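Local structure of coatomer subunit delta (Saccharomyces cerevisiae, 5FJZ) at residues A[46-52]-A[96-100]; A[122-128]-A[141-147]; A[149-153]-A[223-227]; A[154-160]-A[217-223]; A[159-163]-A[207-211]. The protein serves as the delta subunit of the COPI vesicle coat, probably acting in retrograde Golgi-to-ER transport, and through its mu-homology domain binds a tryptophan-motif peptide of Dsl1. One frame throughout, in Å; residues are numbered along the deposited sequence.

Overall arrangement
The five contacts are spread along the largely beta mu-homology domain. Contact 1 comes first in the chain and stands apart, its centre about 31 Å from that of contact 3 and about 51 Å from that of contact 5. Contact 2 pairs the two strands of a hairpin in the four-stranded sheet, contact 5 reaches strand 202-210 of that sheet, and contacts 3 and 4 follow strand 220-229 of the nine-stranded sheet and share S223. Contacts 4 and 5, nested inside contact 3's loop, both use I159; their ranges also overlap at P160. P98 and N100 of contact 1 pack against F162 and P163 of the second subunit, bringing the two ends of the domain together beside the bound peptide.

Contact 1: residues A[46-52]-A[96-100]; sequences INDHDLS and AFPAN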
# COMPACT_ATOMS: atom_id res chain seq x y z
N ILE A 46 24.64 13.07 -7.97
CA ILE A 46 25.96 13.31 -8.48
C ILE A 46 26.24 12.50 -9.74
O ILE A 46 26.01 11.30 -9.79
CB ILE A 46 27.03 13.01 -7.44
CG1 ILE A 46 26.77 13.88 -6.21
CG2 ILE A 46 28.41 13.35 -8.00
CD1 ILE A 46 27.71 13.61 -5.07
N ASN A 47 26.70 13.16 -10.80
CA ASN A 47 26.91 12.45 -12.04
C ASN A 47 28.30 12.62 -12.60
O ASN A 47 28.56 12.17 -13.70
CB ASN A 47 25.82 12.77 -13.05
CG ASN A 47 25.92 14.16 -13.62
OD1 ASN A 47 26.87 14.94 -13.35
ND2 ASN A 47 25.03 14.41 -14.52
N ASP A 48 29.20 13.18 -11.79
CA ASP A 48 30.64 13.36 -12.15
C ASP A 48 31.47 12.81 -11.03
O ASP A 48 31.43 13.32 -9.90
CB ASP A 48 30.88 14.84 -12.40
CG ASP A 48 32.36 15.20 -12.71
OD1 ASP A 48 33.31 14.35 -12.59
OD2 ASP A 48 32.55 16.38 -13.08
N HIS A 49 32.21 11.76 -11.31
CA HIS A 49 33.00 11.08 -10.31
C HIS A 49 33.98 12.02 -9.54
O HIS A 49 34.31 11.80 -8.40
CB HIS A 49 33.77 9.91 -10.98
CG HIS A 49 33.69 9.82 -12.50
ND1 HIS A 49 32.50 9.65 -13.21
CD2 HIS A 49 34.68 9.79 -13.42
CE1 HIS A 49 32.78 9.55 -14.50
NE2 HIS A 49 34.09 9.63 -14.65
N ASP A 50 34.47 13.05 -10.22
CA ASP A 50 35.36 14.03 -9.62
C ASP A 50 34.69 14.83 -8.53
O ASP A 50 35.35 15.45 -7.75
CB ASP A 50 35.89 14.99 -10.69
CG ASP A 50 36.84 14.31 -11.65
OD1 ASP A 50 37.47 13.29 -11.24
OD2 ASP A 50 36.93 14.76 -12.82
N LEU A 51 33.35 14.77 -8.47
CA LEU A 51 32.61 15.52 -7.47
C LEU A 51 32.01 14.68 -6.32
O LEU A 51 31.26 15.19 -5.51
CB LEU A 51 31.51 16.30 -8.22
CG LEU A 51 31.96 17.27 -9.29
CD1 LEU A 51 30.74 17.93 -9.95
CD2 LEU A 51 32.86 18.37 -8.76
N SER A 52 32.36 13.38 -6.28
CA SER A 52 31.71 12.41 -5.48
C SER A 52 32.27 12.38 -4.07
O SER A 52 31.63 11.85 -3.19
CB SER A 52 31.82 11.00 -6.10
OG SER A 52 33.14 10.52 -6.09
N ALA A 96 32.81 7.33 -0.92
CA ALA A 96 32.36 8.52 -1.64
C ALA A 96 30.91 8.31 -2.00
O ALA A 96 30.38 7.19 -1.86
CB ALA A 96 33.15 8.68 -2.90
N PHE A 97 30.24 9.37 -2.44
CA PHE A 97 28.85 9.21 -2.82
C PHE A 97 28.71 8.49 -4.13
O PHE A 97 29.44 8.77 -5.08
CB PHE A 97 28.15 10.59 -2.95
CG PHE A 97 27.85 11.24 -1.63
CD1 PHE A 97 26.87 10.76 -0.84
CD2 PHE A 97 28.55 12.33 -1.23
CE1 PHE A 97 26.57 11.33 0.39
CE2 PHE A 97 28.27 12.94 -0.03
CZ PHE A 97 27.25 12.48 0.75
N PRO A 98 27.78 7.57 -4.22
CA PRO A 98 27.47 7.13 -5.57
C PRO A 98 27.30 8.24 -6.59
O PRO A 98 26.55 9.18 -6.35
CB PRO A 98 26.13 6.32 -5.38
CG PRO A 98 26.17 5.92 -3.99
CD PRO A 98 26.83 7.03 -3.25
N ALA A 99 27.95 8.10 -7.74
CA ALA A 99 28.06 9.11 -8.73
C ALA A 99 27.55 8.68 -10.08
O ALA A 99 28.03 9.16 -11.09
CB ALA A 99 29.53 9.58 -8.80
N ASN A 100 26.50 7.85 -10.10
CA ASN A 100 25.75 7.56 -11.32
C ASN A 100 24.32 8.15 -11.33
O ASN A 100 23.36 7.50 -11.78
CB ASN A 100 25.74 6.07 -11.58
CG ASN A 100 27.12 5.51 -11.92
OD1 ASN A 100 27.67 5.76 -12.97
ND2 ASN A 100 27.67 4.74 -11.03
O HOH W 1 24.09 10.36 -7.34
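The backbone N of F97 donates to the carbonyl O of S52 over 2.9 Å, with an N-H...O angle of 164°, and it approaches from outside the carbonyl plane. S52 follows a short 3-10 turn at 49-51, opened by an Asx turn in which OD1 of D48 accepts from N of D50. With OG set between backbone N and carbonyl carbon (chi1 68°), S52 folds its hydroxyl back onto H49 O at 2.9 Å, where its own N also donates. CB of S52 rests 3.8 Å from CB of A99. A glycine in place of S52 would probably leave H49 O with one donor fewer and uncover part of the A99 methyl. Segment 46-52 runs from the end of strand 33-46 into the following loop, and 96-100 lies in the loop before strand 104-113, at one end of the mu-homology domain; F97 and P98 also pack on the bound Dsl1 peptide, and N100 OD1 accepts from V167 N of the second subunit. In the I46 side chain, CB lies 4.0 Å from P98 O, and branch CG2 meets A99 CB at 4.0 Å. CG1 stands anti to the carbonyl carbon and the chain runs on extended (chi2 176°), which carries CD1 to 3.7 Å from F97 CB, oblique to the aromatic ring. A water accepts from I46 N at 2.8 Å and can donate to P98 O, bridging the segments.

Contact 2: residues A[122-128]-A[141-147]; sequences PLTLTTA and IIEYESV. Unlike the reference sequence in segment 122-128: A128 (reference Trp).
E145 O is gripped twice: T124 N donates at 2.9 Å and T124 OG1 at 3.2 Å. With chi1 at 50°, OG1 rather than CG2 is turned to the partner strand, and the T124 and E145 side chains lie side by side, pointing the same way. A valine in place of T124 would probably cost E145 O its second, hydroxyl donor. E145 N returns a bond to T124 O. The remaining ladder is a regular antiparallel hairpin with its two strand axes at 163°: T126 pairs with E143 and A128, which replaces the tryptophan of the reference sequence, with I141, each through two backbone bonds, and V147 N donates to P122 O at 2.9 Å. A water donates to E143 O and lies 3.2 Å from T126 OG1. On the face of L123, L125 and Y144, CB of Y144 meets CD1 of L125 at 3.9 Å and CD1 of L123 at 4.0 Å. This face turns inward: L125 and T127 pack on strand 257-269, L123 and Y144 on I197, while T127 OG1 bonds to Y218 OH. Strand 123-131 is outermost in its four-stranded sheet, and strand 137-146 separates it from strand 202-210.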
# COMPACT_ATOMS: atom_id res chain seq x y z
N PRO A 122 0.59 26.77 3.76
CA PRO A 122 0.78 27.80 2.75
C PRO A 122 -0.57 28.42 2.23
O PRO A 122 -0.55 29.52 1.69
CB PRO A 122 1.47 27.06 1.64
CG PRO A 122 0.96 25.65 1.74
CD PRO A 122 0.72 25.39 3.19
N LEU A 123 -1.62 27.64 2.26
CA LEU A 123 -2.93 28.00 1.66
C LEU A 123 -4.08 27.63 2.56
O LEU A 123 -4.35 26.45 2.79
CB LEU A 123 -3.05 27.37 0.30
CG LEU A 123 -4.24 27.77 -0.53
CD1 LEU A 123 -4.05 29.09 -1.19
CD2 LEU A 123 -4.51 26.67 -1.57
N THR A 124 -4.77 28.62 3.13
CA THR A 124 -5.91 28.39 4.00
C THR A 124 -7.15 28.31 3.16
O THR A 124 -7.19 28.85 2.10
CB THR A 124 -6.06 29.51 5.08
OG1 THR A 124 -6.01 30.76 4.45
CG2 THR A 124 -4.87 29.50 6.01
N LEU A 125 -8.10 27.49 3.62
CA LEU A 125 -9.33 27.17 2.90
C LEU A 125 -10.58 27.29 3.77
O LEU A 125 -10.55 26.96 4.95
CB LEU A 125 -9.24 25.74 2.51
CG LEU A 125 -8.65 25.29 1.21
CD1 LEU A 125 -7.87 26.25 0.35
CD2 LEU A 125 -8.00 23.89 1.31
N THR A 126 -11.70 27.73 3.17
CA THR A 126 -12.94 27.79 3.77
C THR A 126 -13.98 27.56 2.71
O THR A 126 -13.75 27.89 1.53
CB THR A 126 -13.23 29.23 4.33
OG1 THR A 126 -12.24 29.61 5.28
CG2 THR A 126 -14.55 29.23 5.03
N THR A 127 -15.10 27.02 3.10
CA THR A 127 -16.16 26.77 2.12
C THR A 127 -17.49 27.34 2.61
O THR A 127 -17.75 27.36 3.80
CB THR A 127 -16.30 25.28 1.78
OG1 THR A 127 -16.72 24.52 2.90
CG2 THR A 127 -14.99 24.70 1.31
N ALA A 128 -18.33 27.69 1.63
CA ALA A 128 -19.71 28.10 1.88
C ALA A 128 -20.56 27.43 0.82
O ALA A 128 -20.22 27.37 -0.33
CB ALA A 128 -19.81 29.60 1.80
N ILE A 141 -18.85 27.95 -2.72
CA ILE A 141 -17.80 28.91 -2.74
C ILE A 141 -16.63 28.37 -1.90
O ILE A 141 -16.78 28.03 -0.73
CB ILE A 141 -18.25 30.31 -2.15
CG1 ILE A 141 -19.39 30.89 -2.97
CG2 ILE A 141 -17.06 31.26 -2.04
CD1 ILE A 141 -19.93 32.26 -2.51
N ILE A 142 -15.50 28.27 -2.55
CA ILE A 142 -14.27 27.94 -1.88
C ILE A 142 -13.45 29.20 -1.80
O ILE A 142 -12.97 29.77 -2.82
CB ILE A 142 -13.43 26.85 -2.67
CG1 ILE A 142 -14.27 25.61 -2.87
CG2 ILE A 142 -12.19 26.51 -1.80
CD1 ILE A 142 -13.65 24.55 -3.81
N GLU A 143 -13.14 29.57 -0.58
CA GLU A 143 -12.26 30.70 -0.34
C GLU A 143 -10.93 30.28 0.14
O GLU A 143 -10.80 29.42 0.94
CB GLU A 143 -12.87 31.60 0.75
CG GLU A 143 -13.99 32.41 0.12
CD GLU A 143 -14.73 33.24 1.11
OE1 GLU A 143 -14.76 32.86 2.32
OE2 GLU A 143 -15.27 34.28 0.65
N TYR A 144 -9.94 30.87 -0.46
CA TYR A 144 -8.55 30.55 -0.20
C TYR A 144 -7.73 31.80 0.07
O TYR A 144 -8.03 32.90 -0.44
CB TYR A 144 -7.99 29.78 -1.38
CG TYR A 144 -8.18 30.41 -2.76
CD1 TYR A 144 -7.31 31.38 -3.24
CD2 TYR A 144 -9.19 29.97 -3.59
CE1 TYR A 144 -7.51 31.98 -4.49
CE2 TYR A 144 -9.36 30.51 -4.85
CZ TYR A 144 -8.55 31.54 -5.28
OH TYR A 144 -8.75 32.10 -6.56
N GLU A 145 -6.68 31.65 0.89
CA GLU A 145 -5.72 32.67 1.13
C GLU A 145 -4.32 32.07 1.17
O GLU A 145 -4.07 31.12 1.92
CB GLU A 145 -5.98 33.40 2.46
CG GLU A 145 -4.95 34.51 2.64
CD GLU A 145 -5.35 35.61 3.59
OE1 GLU A 145 -5.95 35.28 4.64
OE2 GLU A 145 -5.03 36.79 3.27
N SER A 146 -3.45 32.57 0.31
CA SER A 146 -2.06 32.20 0.24
C SER A 146 -1.23 33.04 1.15
O SER A 146 -1.38 34.27 1.18
CB SER A 146 -1.54 32.38 -1.15
OG SER A 146 -0.13 32.11 -1.25
N VAL A 147 -0.32 32.40 1.87
CA VAL A 147 0.76 33.12 2.54
C VAL A 147 2.13 32.95 1.87
O VAL A 147 3.15 33.32 2.39
CB VAL A 147 0.78 32.78 4.04
CG1 VAL A 147 -0.59 33.06 4.68
CG2 VAL A 147 1.21 31.36 4.29
O HOH W 2 -9.55 30.46 3.70

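Contact 3: residues A[149-153]-A[223-227]; sequences ETELA and SFQES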
# COMPACT_ATOMS: atom_id res chain seq x y z
N GLU A 149 5.17 33.71 -0.84
CA GLU A 149 5.79 34.88 -1.53
C GLU A 149 5.84 34.71 -3.01
O GLU A 149 6.27 35.62 -3.72
CB GLU A 149 7.23 35.09 -1.04
CG GLU A 149 7.41 35.33 0.43
CD GLU A 149 7.41 36.80 0.82
OE1 GLU A 149 6.51 37.57 0.46
OE2 GLU A 149 8.38 37.21 1.51
N THR A 150 5.45 33.54 -3.49
CA THR A 150 5.44 33.32 -4.94
C THR A 150 4.07 32.82 -5.31
O THR A 150 3.30 32.43 -4.44
CB THR A 150 6.53 32.31 -5.40
OG1 THR A 150 6.27 31.05 -4.79
CG2 THR A 150 7.94 32.79 -5.00
N GLU A 151 3.75 32.92 -6.59
CA GLU A 151 2.45 32.53 -7.11
C GLU A 151 2.34 31.00 -7.08
O GLU A 151 3.35 30.29 -7.19
CB GLU A 151 2.23 33.10 -8.51
CG GLU A 151 3.13 32.55 -9.63
CD GLU A 151 2.48 32.67 -11.01
OE1 GLU A 151 1.78 33.69 -11.26
OE2 GLU A 151 2.62 31.70 -11.82
N LEU A 152 1.12 30.48 -6.88
CA LEU A 152 0.84 29.09 -7.18
C LEU A 152 0.11 29.04 -8.53
O LEU A 152 -0.89 29.77 -8.73
CB LEU A 152 -0.04 28.47 -6.13
CG LEU A 152 0.55 28.23 -4.76
CD1 LEU A 152 -0.53 27.76 -3.83
CD2 LEU A 152 1.66 27.20 -4.85
N ALA A 153 0.63 28.22 -9.44
CA ALA A 153 0.03 28.11 -10.77
C ALA A 153 -0.71 26.80 -10.88
O ALA A 153 -0.32 25.81 -10.21
CB ALA A 153 1.11 28.18 -11.82
N SER A 223 -4.97 20.45 -4.87
CA SER A 223 -3.71 19.96 -5.41
C SER A 223 -2.91 21.12 -5.98
O SER A 223 -3.43 21.86 -6.86
CB SER A 223 -4.04 18.92 -6.51
OG SER A 223 -2.86 18.35 -7.07
N PHE A 224 -1.67 21.27 -5.51
CA PHE A 224 -0.76 22.27 -5.98
C PHE A 224 0.69 21.84 -5.79
O PHE A 224 1.00 20.90 -5.05
CB PHE A 224 -0.98 23.61 -5.29
CG PHE A 224 -0.78 23.57 -3.75
CD1 PHE A 224 0.50 23.56 -3.17
CD2 PHE A 224 -1.89 23.48 -2.91
CE1 PHE A 224 0.66 23.56 -1.81
CE2 PHE A 224 -1.71 23.45 -1.52
CZ PHE A 224 -0.45 23.49 -0.99
N GLN A 225 1.56 22.45 -6.56
CA GLN A 225 2.96 22.09 -6.59
C GLN A 225 3.70 23.28 -7.14
O GLN A 225 3.37 23.76 -8.22
CB GLN A 225 3.17 20.83 -7.47
CG GLN A 225 4.59 20.22 -7.52
CD GLN A 225 4.73 18.91 -8.30
OE1 GLN A 225 5.84 18.51 -8.61
NE2 GLN A 225 3.61 18.23 -8.60
N GLU A 226 4.78 23.67 -6.50
CA GLU A 226 5.71 24.64 -7.12
C GLU A 226 7.17 24.27 -6.91
O GLU A 226 7.50 23.64 -5.93
CB GLU A 226 5.43 26.06 -6.54
CG GLU A 226 5.77 26.21 -5.05
CD GLU A 226 6.41 27.55 -4.67
OE1 GLU A 226 6.06 28.56 -5.33
OE2 GLU A 226 7.21 27.61 -3.70
N SER A 227 8.05 24.65 -7.85
CA SER A 227 9.49 24.41 -7.70
C SER A 227 10.32 25.55 -8.28
O SER A 227 9.87 26.25 -9.21
CB SER A 227 9.88 23.11 -8.34
OG SER A 227 9.50 23.11 -9.69
O HOH W 3 2.90 26.47 -8.91
O HOH W 4 0.64 25.19 -7.76
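OG1 of T150 donates to OE1 of E226 at 2.6 Å, a short bond that uses the syn lone pair of the carboxylate oxygen. The two side chains cross at about a right angle. In E226, chi1 of 67° and a bend at chi2 (141°) bring the carboxylate round to T150. Beyond this bond the backbones stay apart: the nearest CA atoms, those of L152 and E226, are 6.6 Å from each other, and two waters bridge the backbones. One accepts from A153 N at 2.9 Å and donates to the backbone O of Q225; the other donates to A153 O at 2.7 Å and accepts from the backbone N of Q225. The pattern resembles an antiparallel hydrogen-bonded pair with water interposed. L152 supplies the apolar part. Its CD1 stands 4.2 Å above the plane of the F224 ring, offset toward the rim, and its CD2 lies 4.2 Å from E226 CG, so one isobutyl group touches both residues. F224 also meets Y267 edge-to-face. L152 bonds through its backbone to I197, in the small sheet of strands 152-153 and 196-197, whereas F224 and E226 bond to strand 257-269. The contact thus joins that small sheet to strand 220-229 of the long nine-stranded sheet, within the all-beta mu-homology fold characteristic of adaptor medium subunits.

Contact 4: residues A[154-160]-A[217-223]; sequences DVIFTIP and LYPMTVS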
# COMPACT_ATOMS: atom_id res chain seq x y z
N ASP A 154 -1.79 26.78 -11.64
CA ASP A 154 -2.53 25.52 -11.93
C ASP A 154 -2.89 24.75 -10.69
O ASP A 154 -2.62 23.53 -10.56
CB ASP A 154 -1.69 24.63 -12.90
CG ASP A 154 -1.50 25.29 -14.28
OD1 ASP A 154 -2.30 26.15 -14.68
OD2 ASP A 154 -0.53 24.95 -14.98
N VAL A 155 -3.61 25.40 -9.78
CA VAL A 155 -4.16 24.79 -8.56
C VAL A 155 -5.51 24.11 -8.85
O VAL A 155 -6.37 24.66 -9.53
CB VAL A 155 -4.35 25.87 -7.53
CG1 VAL A 155 -4.90 25.35 -6.20
CG2 VAL A 155 -3.05 26.62 -7.32
N ILE A 156 -5.65 22.89 -8.40
CA ILE A 156 -6.77 22.04 -8.73
C ILE A 156 -7.59 21.71 -7.50
O ILE A 156 -7.08 21.22 -6.46
CB ILE A 156 -6.30 20.79 -9.47
CG1 ILE A 156 -5.65 21.25 -10.78
CG2 ILE A 156 -7.50 19.93 -9.81
CD1 ILE A 156 -5.05 20.13 -11.60
N PHE A 157 -8.87 22.04 -7.58
CA PHE A 157 -9.84 21.63 -6.55
C PHE A 157 -10.71 20.46 -7.00
O PHE A 157 -11.23 20.49 -8.15
CB PHE A 157 -10.75 22.85 -6.21
CG PHE A 157 -9.98 24.05 -5.76
CD1 PHE A 157 -9.44 24.93 -6.73
CD2 PHE A 157 -9.84 24.34 -4.44
CE1 PHE A 157 -8.67 26.02 -6.32
CE2 PHE A 157 -9.10 25.41 -4.01
CZ PHE A 157 -8.55 26.27 -4.97
N THR A 158 -10.82 19.45 -6.18
CA THR A 158 -11.56 18.22 -6.54
C THR A 158 -12.72 18.03 -5.57
O THR A 158 -12.57 18.07 -4.37
CB THR A 158 -10.65 16.96 -6.63
OG1 THR A 158 -9.70 17.28 -7.64
CG2 THR A 158 -11.48 15.73 -7.02
N ILE A 159 -13.90 17.84 -6.13
CA ILE A 159 -15.10 17.59 -5.46
C ILE A 159 -15.49 16.15 -5.76
O ILE A 159 -15.59 15.78 -6.94
CB ILE A 159 -16.29 18.52 -5.96
CG1 ILE A 159 -15.84 19.95 -6.04
CG2 ILE A 159 -17.47 18.34 -5.02
CD1 ILE A 159 -15.31 20.52 -4.73
N PRO A 160 -15.76 15.32 -4.71
CA PRO A 160 -16.01 13.85 -4.87
C PRO A 160 -17.42 13.40 -5.34
O PRO A 160 -18.03 12.48 -4.77
CB PRO A 160 -15.70 13.31 -3.53
CG PRO A 160 -16.11 14.42 -2.62
CD PRO A 160 -15.67 15.68 -3.31
N LEU A 217 -20.58 16.53 -0.92
CA LEU A 217 -19.63 17.40 -1.56
C LEU A 217 -18.26 17.30 -0.86
O LEU A 217 -17.33 17.94 -1.31
CB LEU A 217 -20.13 18.85 -1.51
CG LEU A 217 -21.41 19.26 -2.21
CD1 LEU A 217 -21.81 20.68 -1.73
CD2 LEU A 217 -21.20 19.27 -3.69
N TYR A 218 -18.17 16.61 0.29
CA TYR A 218 -16.95 16.59 1.07
C TYR A 218 -16.39 15.15 1.20
O TYR A 218 -17.16 14.20 1.08
CB TYR A 218 -17.23 17.16 2.47
CG TYR A 218 -17.57 18.60 2.44
CD1 TYR A 218 -16.61 19.57 2.45
CD2 TYR A 218 -18.91 18.99 2.46
CE1 TYR A 218 -16.97 20.93 2.39
CE2 TYR A 218 -19.27 20.32 2.35
CZ TYR A 218 -18.31 21.28 2.32
OH TYR A 218 -18.69 22.61 2.27
N PRO A 219 -15.06 14.96 1.37
CA PRO A 219 -13.96 15.96 1.42
C PRO A 219 -13.66 16.64 0.07
O PRO A 219 -13.64 16.02 -1.00
CB PRO A 219 -12.81 15.16 1.96
CG PRO A 219 -13.06 13.70 1.52
CD PRO A 219 -14.54 13.55 1.37
N MET A 220 -13.43 17.93 0.09
CA MET A 220 -12.91 18.62 -1.06
C MET A 220 -11.38 18.66 -0.95
O MET A 220 -10.84 19.04 0.09
CB MET A 220 -13.45 20.08 -1.11
CG MET A 220 -14.96 20.17 -1.17
SD MET A 220 -15.56 21.87 -1.28
CE MET A 220 -17.34 21.57 -1.28
N THR A 221 -10.70 18.33 -2.03
CA THR A 221 -9.27 18.21 -2.02
C THR A 221 -8.67 19.29 -2.87
O THR A 221 -9.19 19.63 -3.95
CB THR A 221 -8.83 16.84 -2.56
OG1 THR A 221 -9.29 15.84 -1.68
CG2 THR A 221 -7.34 16.73 -2.62
N VAL A 222 -7.54 19.79 -2.46
CA VAL A 222 -6.77 20.74 -3.27
C VAL A 222 -5.39 20.15 -3.65
O VAL A 222 -4.75 19.45 -2.82
CB VAL A 222 -6.60 22.09 -2.59
CG1 VAL A 222 -5.80 21.97 -1.33
CG2 VAL A 222 -5.87 23.05 -3.51
N SER A 223 -4.97 20.45 -4.87
CA SER A 223 -3.71 19.96 -5.41
C SER A 223 -2.91 21.12 -5.98
O SER A 223 -3.43 21.86 -6.86
CB SER A 223 -4.04 18.92 -6.51
OG SER A 223 -2.86 18.35 -7.07
O HOH W 5 -7.46 18.49 -6.21
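I159 lies alongside M220, with its CD1 3.6 Å from M220 CG and close to the sulfur as well. Its first two torsions (chi1 -47°, chi2 -58°) bend the longer branch toward the methionine, while the other branch, CG2, meets CD2 of L217 at 4.1 Å. The next residue, P160, closes the end of the strand pair against two carbonyls: its CD is 3.1 Å from P219 O and 3.4 Å from L217 O. L217 O, buried here, has no hydrogen-bonding partner in the model, and the chain passes a cis peptide bond before P219. At the far end S223 pairs with I156. I156 N donates to S223 O at 2.9 Å, nearly straight at 171°, and S223 N returns a bond to I156 O. Between these ends T158 and T221 form a second hydrogen-bonded pair, making an antiparallel ladder in the nine-stranded sheet; a G1 beta bulge, D154 and V155 opposite I194, marks the corner where the chain enters it. A water donates to both I156 O and T221 O and also joins T158 OG1, which has S191 OG as a further partner. On the face that carries V155, F157 and V222, CG2 of V222 sits over one face of the F157 ring, 4.0 Å from its CE2, and touches CG1 of V155 at 3.7 Å.

Contact 5: residues A[159-163]-A[207-211]; sequences IPVFP and FTIEA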
# COMPACT_ATOMS: atom_id res chain seq x y z
N ILE A 159 -13.90 17.84 -6.13
CA ILE A 159 -15.10 17.59 -5.46
C ILE A 159 -15.49 16.15 -5.76
O ILE A 159 -15.59 15.78 -6.94
CB ILE A 159 -16.29 18.52 -5.96
CG1 ILE A 159 -15.84 19.95 -6.04
CG2 ILE A 159 -17.47 18.34 -5.02
CD1 ILE A 159 -15.31 20.52 -4.73
N PRO A 160 -15.76 15.32 -4.71
CA PRO A 160 -16.01 13.85 -4.87
C PRO A 160 -17.42 13.40 -5.34
O PRO A 160 -18.03 12.48 -4.77
CB PRO A 160 -15.70 13.31 -3.53
CG PRO A 160 -16.11 14.42 -2.62
CD PRO A 160 -15.67 15.68 -3.31
N VAL A 161 -17.84 13.96 -6.46
CA VAL A 161 -19.14 13.68 -7.02
C VAL A 161 -18.93 13.58 -8.50
O VAL A 161 -17.91 14.04 -9.04
CB VAL A 161 -20.20 14.74 -6.64
CG1 VAL A 161 -20.47 14.71 -5.18
CG2 VAL A 161 -19.81 16.10 -7.07
N PHE A 162 -19.85 12.92 -9.18
CA PHE A 162 -19.77 12.77 -10.63
C PHE A 162 -21.13 13.19 -11.22
O PHE A 162 -22.02 12.32 -11.34
CB PHE A 162 -19.56 11.27 -11.01
CG PHE A 162 -18.23 10.71 -10.58
CD1 PHE A 162 -18.04 10.35 -9.27
CD2 PHE A 162 -17.17 10.70 -11.43
CE1 PHE A 162 -16.80 9.92 -8.82
CE2 PHE A 162 -15.92 10.31 -11.00
CZ PHE A 162 -15.74 9.90 -9.70
N PRO A 163 -21.33 14.47 -11.49
CA PRO A 163 -22.72 14.87 -11.73
C PRO A 163 -23.15 14.57 -13.16
O PRO A 163 -22.30 14.58 -14.04
CB PRO A 163 -22.70 16.39 -11.49
CG PRO A 163 -21.27 16.80 -11.53
CD PRO A 163 -20.44 15.62 -11.19
N PHE A 207 -18.87 27.94 -7.93
CA PHE A 207 -19.51 27.11 -8.96
C PHE A 207 -20.73 26.47 -8.44
O PHE A 207 -20.95 26.41 -7.22
CB PHE A 207 -18.49 26.07 -9.52
CG PHE A 207 -17.90 25.24 -8.45
CD1 PHE A 207 -16.89 25.74 -7.62
CD2 PHE A 207 -18.43 24.06 -8.16
CE1 PHE A 207 -16.38 24.95 -6.57
CE2 PHE A 207 -17.95 23.29 -7.11
CZ PHE A 207 -16.90 23.74 -6.32
N THR A 208 -21.53 25.92 -9.37
CA THR A 208 -22.64 25.15 -9.06
C THR A 208 -22.46 23.72 -9.58
O THR A 208 -22.06 23.55 -10.70
CB THR A 208 -23.90 25.76 -9.73
OG1 THR A 208 -24.06 27.13 -9.27
CG2 THR A 208 -25.13 25.00 -9.31
N ILE A 209 -22.73 22.78 -8.74
CA ILE A 209 -22.50 21.37 -9.03
C ILE A 209 -23.63 20.58 -8.45
O ILE A 209 -24.13 20.86 -7.37
CB ILE A 209 -21.11 20.91 -8.47
CG1 ILE A 209 -20.75 19.50 -8.98
CG2 ILE A 209 -21.07 20.94 -6.95
CD1 ILE A 209 -19.25 19.15 -8.74
N GLU A 210 -24.04 19.52 -9.17
CA GLU A 210 -25.07 18.57 -8.67
C GLU A 210 -24.51 17.61 -7.63
O GLU A 210 -23.46 17.06 -7.85
CB GLU A 210 -25.60 17.69 -9.80
CG GLU A 210 -26.58 18.36 -10.74
CD GLU A 210 -27.20 17.37 -11.71
OE1 GLU A 210 -26.69 16.22 -11.83
OE2 GLU A 210 -28.20 17.75 -12.36
N ALA A 211 -25.25 17.39 -6.54
CA ALA A 211 -24.96 16.39 -5.58
C ALA A 211 -26.25 16.03 -4.88
O ALA A 211 -27.16 16.86 -4.81
CB ALA A 211 -23.97 16.95 -4.53
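V161 and I209 reach toward each other tip to tip, CG2 of V161 lying 3.5 Å from CD1 of I209. I209 reaches V161 because its CG1 is anti to the backbone N (chi1 -170°) and the chain continues extended. P163 crosses that same side chain obliquely, its CG 3.8 Å from I209 CG1, while its CB sits 3.6 Å from CB of E210. At the other end I159 and F207 approach from opposite directions, and CG1 and CD1 of I159 both lie 3.9 Å from F207 CZ. No hydrogen bond crosses between the segments. The loop is shaped by an inverse gamma turn centred on P160, in which V161 N donates to I159 O at 2.9 Å. F162, between V161 and P163, packs instead on P98 of the second subunit and on an aromatic side chain of the bound peptide. Strand 202-210 runs between strands 137-146 and 168-169, F207 also meets I192 of strand 190-194, and L217, leading into strand 220-229, packs on I209 and A211.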